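Local coordinates for protein dihydroorotase (Saccharomyces cerevisiae S288C, PDB 6L0H) that catalyses the reversible, zinc-dependent cyclisation of N-carbamoyl-L-aspartate to (S)-dihydroorotate, the third step of de novo pyrimidine biosynthesis, at residues His212-Thr217 against Ala241-Ala246. Numbering follows the deposited sequence.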
loop_
_atom_site.group_PDB
_atom_site.type_symbol
_atom_site.label_atom_id
_atom_site.label_comp_id
_atom_site.label_asym_id
_atom_site.label_seq_id
_atom_site.Cartn_x
_atom_site.Cartn_y
_atom_site.Cartn_z
ATOM N N HIS A 212 -8.058 11.458 -9.184
ATOM C CA HIS A 212 -7.285 11.160 -7.982
ATOM C C HIS A 212 -5.814 10.874 -8.283
ATOM O O HIS A 212 -4.962 11.204 -7.452
ATOM C CB HIS A 212 -7.931 10.026 -7.166
ATOM C CG HIS A 212 -8.356 8.830 -7.966
ATOM N ND1 HIS A 212 -9.527 8.797 -8.700
ATOM C CD2 HIS A 212 -7.794 7.604 -8.096
ATOM C CE1 HIS A 212 -9.651 7.610 -9.272
ATOM N NE2 HIS A 212 -8.615 6.865 -8.918
ATOM N N HIS A 213 -5.479 10.266 -9.434
ATOM C CA HIS A 213 -4.063 10.049 -9.758
ATOM C C HIS A 213 -3.311 11.341 -10.081
ATOM O O HIS A 213 -2.085 11.309 -10.262
ATOM C CB HIS A 213 -3.899 9.059 -10.920
ATOM C CG HIS A 213 -4.315 7.664 -10.580
ATOM N ND1 HIS A 213 -5.444 7.077 -11.113
ATOM C CD2 HIS A 213 -3.777 6.752 -9.735
ATOM C CE1 HIS A 213 -5.574 5.857 -10.625
ATOM N NE2 HIS A 213 -4.576 5.633 -9.788
ATOM N N LEU A 214 -4.020 12.446 -10.252
ATOM C CA LEU A 214 -3.406 13.749 -10.399
ATOM C C LEU A 214 -3.013 14.356 -9.055
ATOM O O LEU A 214 -2.316 15.371 -9.039
ATOM C CB LEU A 214 -4.390 14.682 -11.130
ATOM C CG LEU A 214 -4.346 14.857 -12.648
ATOM C CD1 LEU A 214 -4.071 13.587 -13.377
ATOM C CD2 LEU A 214 -5.625 15.504 -13.184
ATOM N N PHE A 215 -3.470 13.783 -7.940
ATOM C CA PHE A 215 -3.171 14.242 -6.582
ATOM C C PHE A 215 -2.386 13.233 -5.762
ATOM O O PHE A 215 -1.513 13.619 -4.989
ATOM C CB PHE A 215 -4.475 14.532 -5.809
ATOM C CG PHE A 215 -5.266 15.736 -6.293
ATOM C CD1 PHE A 215 -6.224 15.604 -7.295
ATOM C CD2 PHE A 215 -5.120 16.981 -5.672
ATOM C CE1 PHE A 215 -7.001 16.694 -7.696
ATOM C CE2 PHE A 215 -5.885 18.081 -6.084
ATOM C CZ PHE A 215 -6.827 17.925 -7.095
ATOM N N LEU A 216 -2.669 11.947 -5.922
ATOM C CA LEU A 216 -2.236 10.918 -4.985
ATOM C C LEU A 216 -0.894 10.339 -5.367
ATOM O O LEU A 216 -0.516 10.262 -6.545
ATOM C CB LEU A 216 -3.230 9.759 -4.896
ATOM C CG LEU A 216 -4.626 10.115 -4.420
ATOM C CD1 LEU A 216 -5.507 8.869 -4.439
ATOM C CD2 LEU A 216 -4.600 10.783 -3.039
ATOM N N THR A 217 -0.209 9.886 -4.329
ATOM C CA THR A 217 1.049 9.181 -4.358
ATOM C C THR A 217 0.917 7.994 -3.395
ATOM O O THR A 217 -0.053 7.903 -2.624
ATOM C CB THR A 217 2.153 10.195 -3.990
ATOM O OG1 THR A 217 2.859 10.582 -5.173
ATOM C CG2 THR A 217 3.074 9.712 -2.938
ATOM N N ALA A 241 4.446 13.139 -14.288
ATOM C CA ALA A 241 4.196 12.814 -15.687
ATOM C C ALA A 241 2.701 12.791 -16.010
ATOM O O ALA A 241 2.299 13.204 -17.106
ATOM C CB ALA A 241 4.856 11.483 -16.049
ATOM N N LEU A 242 1.856 12.331 -15.071
ATOM C CA LEU A 242 0.408 12.300 -15.340
ATOM C C LEU A 242 -0.164 13.706 -15.426
ATOM O O LEU A 242 -1.008 13.991 -16.283
ATOM C CB LEU A 242 -0.345 11.516 -14.262
ATOM C CG LEU A 242 0.162 10.108 -13.985
ATOM C CD1 LEU A 242 -0.614 9.468 -12.832
ATOM C CD2 LEU A 242 0.054 9.263 -15.249
ATOM N N VAL A 243 0.271 14.597 -14.532
ATOM C CA VAL A 243 -0.219 15.973 -14.543
ATOM C C VAL A 243 0.200 16.683 -15.831
ATOM O O VAL A 243 -0.606 17.374 -16.472
ATOM C CB VAL A 243 0.283 16.705 -13.288
ATOM C CG1 VAL A 243 -0.133 18.149 -13.324
ATOM C CG2 VAL A 243 -0.253 16.019 -12.035
ATOM N N LYS A 244 1.461 16.513 -16.240
ATOM C CA LYS A 244 1.911 17.121 -17.489
ATOM C C LYS A 244 1.137 16.573 -18.678
ATOM O O LYS A 244 0.785 17.326 -19.596
ATOM C CB LYS A 244 3.410 16.894 -17.690
ATOM C CG LYS A 244 4.275 17.555 -16.642
ATOM C CD LYS A 244 4.097 19.057 -16.648
ATOM C CE LYS A 244 5.340 19.747 -16.096
ATOM N NZ LYS A 244 4.971 20.942 -15.290
ATOM N N ALA A 245 0.894 15.259 -18.706
ATOM C CA ALA A 245 0.054 14.726 -19.770
ATOM C C ALA A 245 -1.332 15.362 -19.731
ATOM O O ALA A 245 -1.874 15.747 -20.774
ATOM C CB ALA A 245 -0.040 13.201 -19.682
ATOM N N ALA A 246 -1.918 15.504 -18.532
ATOM C CA ALA A 246 -3.299 15.972 -18.464
ATOM C C ALA A 246 -3.432 17.393 -19.004
ATOM O O ALA A 246 -4.435 17.719 -19.646
ATOM C CB ALA A 246 -3.839 15.883 -17.038
#
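Leu214 meets Leu242, Val243 and Ala246 where a loop of the metallo-dependent hydrolase TIM barrel, following strand 205-209, packs on helix 236-247. The case illustrates how an active-site loop can rest on the outer helical layer through apolar contacts, while His213 is oriented separately by polar bonds. Leu214 spreads its branches along the helix. Leu214 CD2 reaches Ala246 CB at 4.3 Å. One turn earlier, Leu214 CD1 lies 4.4 Å from Leu242 CB. Leu214 CG is 4.3 Å from Val243 CG2. An unusual first torsion, chi1 -93°, swings these branches toward the helix although the bond from CA to CB runs roughly along it. Ile287 and Val290 of helix 283-293 also touch Leu214, so two helices share this one side chain.

Leu242 comes from the helix side: with CG beside its own backbone N and an extended second torsion (chi2 176°), it carries CD1 to within 3.8 Å of His213 CB. That methyl touches the base of the histidine, while the imidazole leads off toward the metal site. His213 ND1 is hydrogen-bonded to Thr210 OG1 and its NE2 to Pro231 O, two bonds that fix the rotation of the ring, and His212 CD2 covers part of one face near the rim. The His213 side chain lies about 8 Å from a bound zinc ion, consistent with a second-shell position beside His180 and Asp258, probable zinc ligands. Two helix methyls also lie against backbone carbonyls of the loop: Leu242 CD1 is 3.5 Å from His213 O, and Val243 CG2 sits 3.7 Å from Leu214 O.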